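Local coordinates for protein anthranilate synthase component I (Streptococcus pneumoniae serotype 4, PDB 5KCK) that belongs to the chorismate-binding enzyme family as a component of anthranilate synthase, and forms a two-chain assembly, at residues D176-I188 / Q216-F229. Sequence-based numbering, arbitrary orientation.
Sequences DLDLSPLDFKPHI and QRFSAEVTGNPFDF
Lys185 and Ser219 form the hydrogen-bonded pair of a short antiparallel bridge, through which the two-residue strand 185-186 pairs with strand 211-221, itself paired with 418-427 in the same sheet; the rest of 176-188 is loop that runs on beside 221-229. Lys185 N reaches Ser219 O at 2.8 Å, Ser219 N returns the bond to Lys185 O, and His187 N adds one to Arg217 O. At the other end, by the start of helix 226-236, Asp178 N gives a nearly straight bond (175°) of 2.9 Å to Asp228 OD2, met on its anti side but 29° out of the carboxylate plane, while the backbone N-H of Asn225, the N-cap residue, points to Asp178 O in the carbonyl plane. Between these ends Ser180 OG and Thr223 OG1 share a hydrogen bond of 3.0 Å. Water bridges Asp178 O to Asn225 O, and a second links Asp183 O with Glu221 N.

The apolar contacts centre on Phe184, which presents one face to Ala220 CB, 4.1 Å from the ring centroid, and packs also on Val421 and Met412. Leu182 brings its CB against the same methyl, and Pro186 CB touches the Phe218 ring.

The His187 imidazole is gripped from several directions. Arg217 CG sits over one face while its guanidinium runs on to Lys386 O and Gln422; ND1 bonds to Glu385. Ser219 OG, also bonded by Arg418, sits between its backbone N and carbonyl carbon (chi1 69°), which puts it in the imidazole plane, hydrogen-bonded to His187 NE2 at 2.7 Å.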
# COMPACT_ATOMS: atom_id res chain seq x y z
N ASP A 176 19.50 -5.14 -12.23
CA ASP A 176 19.33 -3.80 -11.69
C ASP A 176 18.77 -2.87 -12.76
O ASP A 176 18.85 -3.13 -13.96
CB ASP A 176 20.66 -3.29 -11.15
CG ASP A 176 21.30 -4.27 -10.19
OD1 ASP A 176 21.96 -5.22 -10.65
OD2 ASP A 176 21.11 -4.10 -8.96
N LEU A 177 18.17 -1.77 -12.30
CA LEU A 177 17.54 -0.84 -13.22
C LEU A 177 18.58 -0.17 -14.10
O LEU A 177 19.62 0.29 -13.61
CB LEU A 177 16.73 0.21 -12.45
CG LEU A 177 15.43 -0.29 -11.80
CD1 LEU A 177 14.54 0.85 -11.32
CD2 LEU A 177 14.68 -1.16 -12.78
N ASP A 178 18.31 -0.14 -15.41
CA ASP A 178 19.19 0.49 -16.39
C ASP A 178 18.78 1.96 -16.52
O ASP A 178 18.15 2.39 -17.50
CB ASP A 178 19.10 -0.26 -17.72
CG ASP A 178 20.06 0.28 -18.78
OD1 ASP A 178 20.93 1.11 -18.46
OD2 ASP A 178 19.93 -0.16 -19.94
N LEU A 179 19.13 2.74 -15.50
CA LEU A 179 18.77 4.16 -15.46
C LEU A 179 19.93 5.08 -15.80
O LEU A 179 20.30 5.94 -15.00
CB LEU A 179 18.23 4.56 -14.09
CG LEU A 179 16.98 3.90 -13.53
CD1 LEU A 179 16.62 4.50 -12.17
CD2 LEU A 179 15.86 4.05 -14.53
N SER A 180 20.50 4.93 -16.99
CA SER A 180 21.49 5.89 -17.45
C SER A 180 20.87 7.28 -17.49
O SER A 180 19.76 7.44 -18.04
CB SER A 180 22.02 5.48 -18.82
OG SER A 180 23.02 6.36 -19.29
N PRO A 181 21.51 8.30 -16.94
CA PRO A 181 20.92 9.64 -16.94
C PRO A 181 21.13 10.37 -18.26
O PRO A 181 22.17 10.25 -18.91
CB PRO A 181 21.64 10.35 -15.78
CG PRO A 181 22.94 9.59 -15.58
CD PRO A 181 22.89 8.31 -16.41
N LEU A 182 20.12 11.15 -18.63
CA LEU A 182 20.10 11.83 -19.92
C LEU A 182 20.67 13.23 -19.83
O LEU A 182 20.54 13.92 -18.81
CB LEU A 182 18.67 11.89 -20.45
CG LEU A 182 17.98 10.54 -20.66
CD1 LEU A 182 16.48 10.68 -20.49
CD2 LEU A 182 18.32 10.02 -22.03
N ASP A 183 21.31 13.67 -20.91
CA ASP A 183 21.82 15.03 -21.02
C ASP A 183 20.82 15.83 -21.85
O ASP A 183 20.87 15.83 -23.08
CB ASP A 183 23.21 15.04 -21.65
CG ASP A 183 23.81 16.44 -21.71
OD1 ASP A 183 23.27 17.34 -21.03
OD2 ASP A 183 24.82 16.64 -22.42
N PHE A 184 19.93 16.54 -21.16
CA PHE A 184 18.86 17.28 -21.82
C PHE A 184 19.37 18.62 -22.33
O PHE A 184 20.07 19.35 -21.61
CB PHE A 184 17.70 17.49 -20.86
CG PHE A 184 16.80 16.30 -20.72
CD1 PHE A 184 15.78 16.09 -21.63
CD2 PHE A 184 16.98 15.39 -19.70
CE1 PHE A 184 14.94 14.98 -21.52
CE2 PHE A 184 16.15 14.28 -19.59
CZ PHE A 184 15.13 14.08 -20.49
N LYS A 185 19.02 18.95 -23.57
CA LYS A 185 19.41 20.21 -24.16
C LYS A 185 18.18 21.07 -24.43
O LYS A 185 17.14 20.54 -24.84
CB LYS A 185 20.18 20.01 -25.48
CG LYS A 185 21.32 18.98 -25.40
CD LYS A 185 22.53 19.53 -24.67
CE LYS A 185 23.73 18.59 -24.81
NZ LYS A 185 24.99 19.21 -24.29
N PRO A 186 18.25 22.38 -24.22
CA PRO A 186 17.07 23.23 -24.43
C PRO A 186 16.76 23.37 -25.91
O PRO A 186 17.64 23.27 -26.77
CB PRO A 186 17.49 24.57 -23.82
CG PRO A 186 18.98 24.60 -23.98
CD PRO A 186 19.44 23.16 -23.81
N HIS A 187 15.48 23.59 -26.22
CA HIS A 187 15.10 23.80 -27.60
C HIS A 187 15.08 25.27 -27.99
O HIS A 187 15.04 25.58 -29.19
CB HIS A 187 13.74 23.17 -27.88
CG HIS A 187 13.80 21.69 -28.08
ND1 HIS A 187 12.92 21.00 -28.88
CD2 HIS A 187 14.66 20.77 -27.59
CE1 HIS A 187 13.22 19.72 -28.87
NE2 HIS A 187 14.28 19.55 -28.10
N ILE A 188 15.11 26.19 -27.03
CA ILE A 188 15.27 27.60 -27.32
C ILE A 188 16.33 28.18 -26.38
O ILE A 188 16.63 27.62 -25.32
CB ILE A 188 13.95 28.39 -27.18
CG1 ILE A 188 13.52 28.46 -25.73
CG2 ILE A 188 12.87 27.77 -28.04
CD1 ILE A 188 12.18 29.13 -25.55
N GLN A 216 8.70 25.62 -22.13
CA GLN A 216 9.97 25.27 -22.77
C GLN A 216 10.03 23.76 -22.95
O GLN A 216 9.60 23.01 -22.07
CB GLN A 216 11.18 25.66 -21.94
CG GLN A 216 11.62 27.07 -21.99
CD GLN A 216 12.98 27.22 -21.34
OE1 GLN A 216 13.11 27.73 -20.23
NE2 GLN A 216 14.01 26.73 -22.03
N ARG A 217 10.63 23.33 -24.05
CA ARG A 217 10.87 21.93 -24.31
C ARG A 217 12.36 21.63 -24.15
O ARG A 217 13.21 22.51 -24.35
CB ARG A 217 10.38 21.56 -25.70
CG ARG A 217 10.67 20.14 -26.14
CD ARG A 217 9.98 19.87 -27.46
NE ARG A 217 8.54 19.93 -27.30
CZ ARG A 217 7.67 20.03 -28.31
NH1 ARG A 217 8.11 20.08 -29.56
NH2 ARG A 217 6.37 20.06 -28.06
N PHE A 218 12.67 20.40 -23.73
CA PHE A 218 14.03 19.91 -23.61
C PHE A 218 14.07 18.50 -24.17
O PHE A 218 13.07 17.78 -24.13
CB PHE A 218 14.52 19.91 -22.15
CG PHE A 218 14.41 21.24 -21.47
CD1 PHE A 218 13.20 21.65 -20.91
CD2 PHE A 218 15.51 22.08 -21.38
CE1 PHE A 218 13.09 22.89 -20.29
CE2 PHE A 218 15.41 23.32 -20.76
CZ PHE A 218 14.19 23.72 -20.21
N SER A 219 15.23 18.10 -24.70
CA SER A 219 15.31 16.73 -25.20
C SER A 219 16.74 16.21 -25.11
O SER A 219 17.70 16.98 -25.05
CB SER A 219 14.77 16.62 -26.63
OG SER A 219 15.61 17.26 -27.57
N ALA A 220 16.85 14.88 -25.08
CA ALA A 220 18.13 14.20 -25.00
C ALA A 220 18.10 12.94 -25.86
O ALA A 220 17.04 12.33 -26.06
CB ALA A 220 18.48 13.81 -23.56
N GLU A 221 19.27 12.55 -26.35
CA GLU A 221 19.44 11.24 -26.97
C GLU A 221 19.13 10.15 -25.95
O GLU A 221 19.69 10.14 -24.85
CB GLU A 221 20.87 11.09 -27.48
CG GLU A 221 21.28 12.10 -28.52
CD GLU A 221 22.76 12.01 -28.83
OE1 GLU A 221 23.58 12.34 -27.94
OE2 GLU A 221 23.12 11.60 -29.95
N VAL A 222 18.24 9.22 -26.31
CA VAL A 222 17.81 8.21 -25.35
C VAL A 222 19.00 7.32 -24.99
O VAL A 222 19.75 6.87 -25.87
CB VAL A 222 16.63 7.37 -25.88
CG1 VAL A 222 15.43 8.25 -26.12
CG2 VAL A 222 17.01 6.61 -27.15
N THR A 223 19.19 7.10 -23.70
CA THR A 223 20.13 6.12 -23.20
C THR A 223 19.44 5.35 -22.08
O THR A 223 18.57 5.89 -21.40
CB THR A 223 21.43 6.77 -22.71
OG1 THR A 223 22.27 5.78 -22.10
CG2 THR A 223 21.13 7.87 -21.70
N GLY A 224 19.82 4.10 -21.93
CA GLY A 224 19.17 3.27 -20.94
C GLY A 224 17.84 2.72 -21.42
O GLY A 224 17.49 2.76 -22.60
N ASN A 225 17.08 2.21 -20.45
CA ASN A 225 15.85 1.47 -20.70
C ASN A 225 14.65 2.33 -20.33
O ASN A 225 14.54 2.76 -19.18
CB ASN A 225 15.87 0.18 -19.89
CG ASN A 225 14.72 -0.77 -20.23
OD1 ASN A 225 13.64 -0.35 -20.63
ND2 ASN A 225 14.96 -2.06 -20.03
N PRO A 226 13.72 2.58 -21.26
CA PRO A 226 12.55 3.42 -20.91
C PRO A 226 11.64 2.80 -19.86
O PRO A 226 11.15 3.50 -18.97
CB PRO A 226 11.82 3.57 -22.25
CG PRO A 226 12.26 2.38 -23.07
CD PRO A 226 13.68 2.11 -22.66
N PHE A 227 11.40 1.49 -19.96
CA PHE A 227 10.55 0.82 -18.98
C PHE A 227 11.15 0.89 -17.58
O PHE A 227 10.43 1.08 -16.59
CB PHE A 227 10.32 -0.63 -19.41
CG PHE A 227 9.31 -1.35 -18.57
CD1 PHE A 227 7.98 -0.98 -18.61
CD2 PHE A 227 9.70 -2.39 -17.74
CE1 PHE A 227 7.05 -1.63 -17.83
CE2 PHE A 227 8.77 -3.05 -16.96
CZ PHE A 227 7.44 -2.67 -17.01
N ASP A 228 12.48 0.75 -17.46
CA ASP A 228 13.08 0.88 -16.13
C ASP A 228 12.91 2.29 -15.58
O ASP A 228 12.78 2.46 -14.37
CB ASP A 228 14.56 0.49 -16.16
CG ASP A 228 14.77 -1.01 -16.27
OD1 ASP A 228 13.78 -1.78 -16.13
OD2 ASP A 228 15.92 -1.43 -16.49
N PHE A 229 12.92 3.30 -16.46
CA PHE A 229 12.57 4.64 -16.02
C PHE A 229 11.16 4.68 -15.44
O PHE A 229 10.94 5.26 -14.37
CB PHE A 229 12.72 5.63 -17.18
CG PHE A 229 12.29 7.03 -16.84
CD1 PHE A 229 13.15 7.90 -16.20
CD2 PHE A 229 11.02 7.47 -17.17
CE1 PHE A 229 12.76 9.18 -15.89
CE2 PHE A 229 10.62 8.77 -16.86
CZ PHE A 229 11.49 9.62 -16.22
O HOH W 1 16.15 4.69 -17.66
O HOH W 2 21.55 14.53 -25.33
O HOH W 3 14.15 25.14 -24.38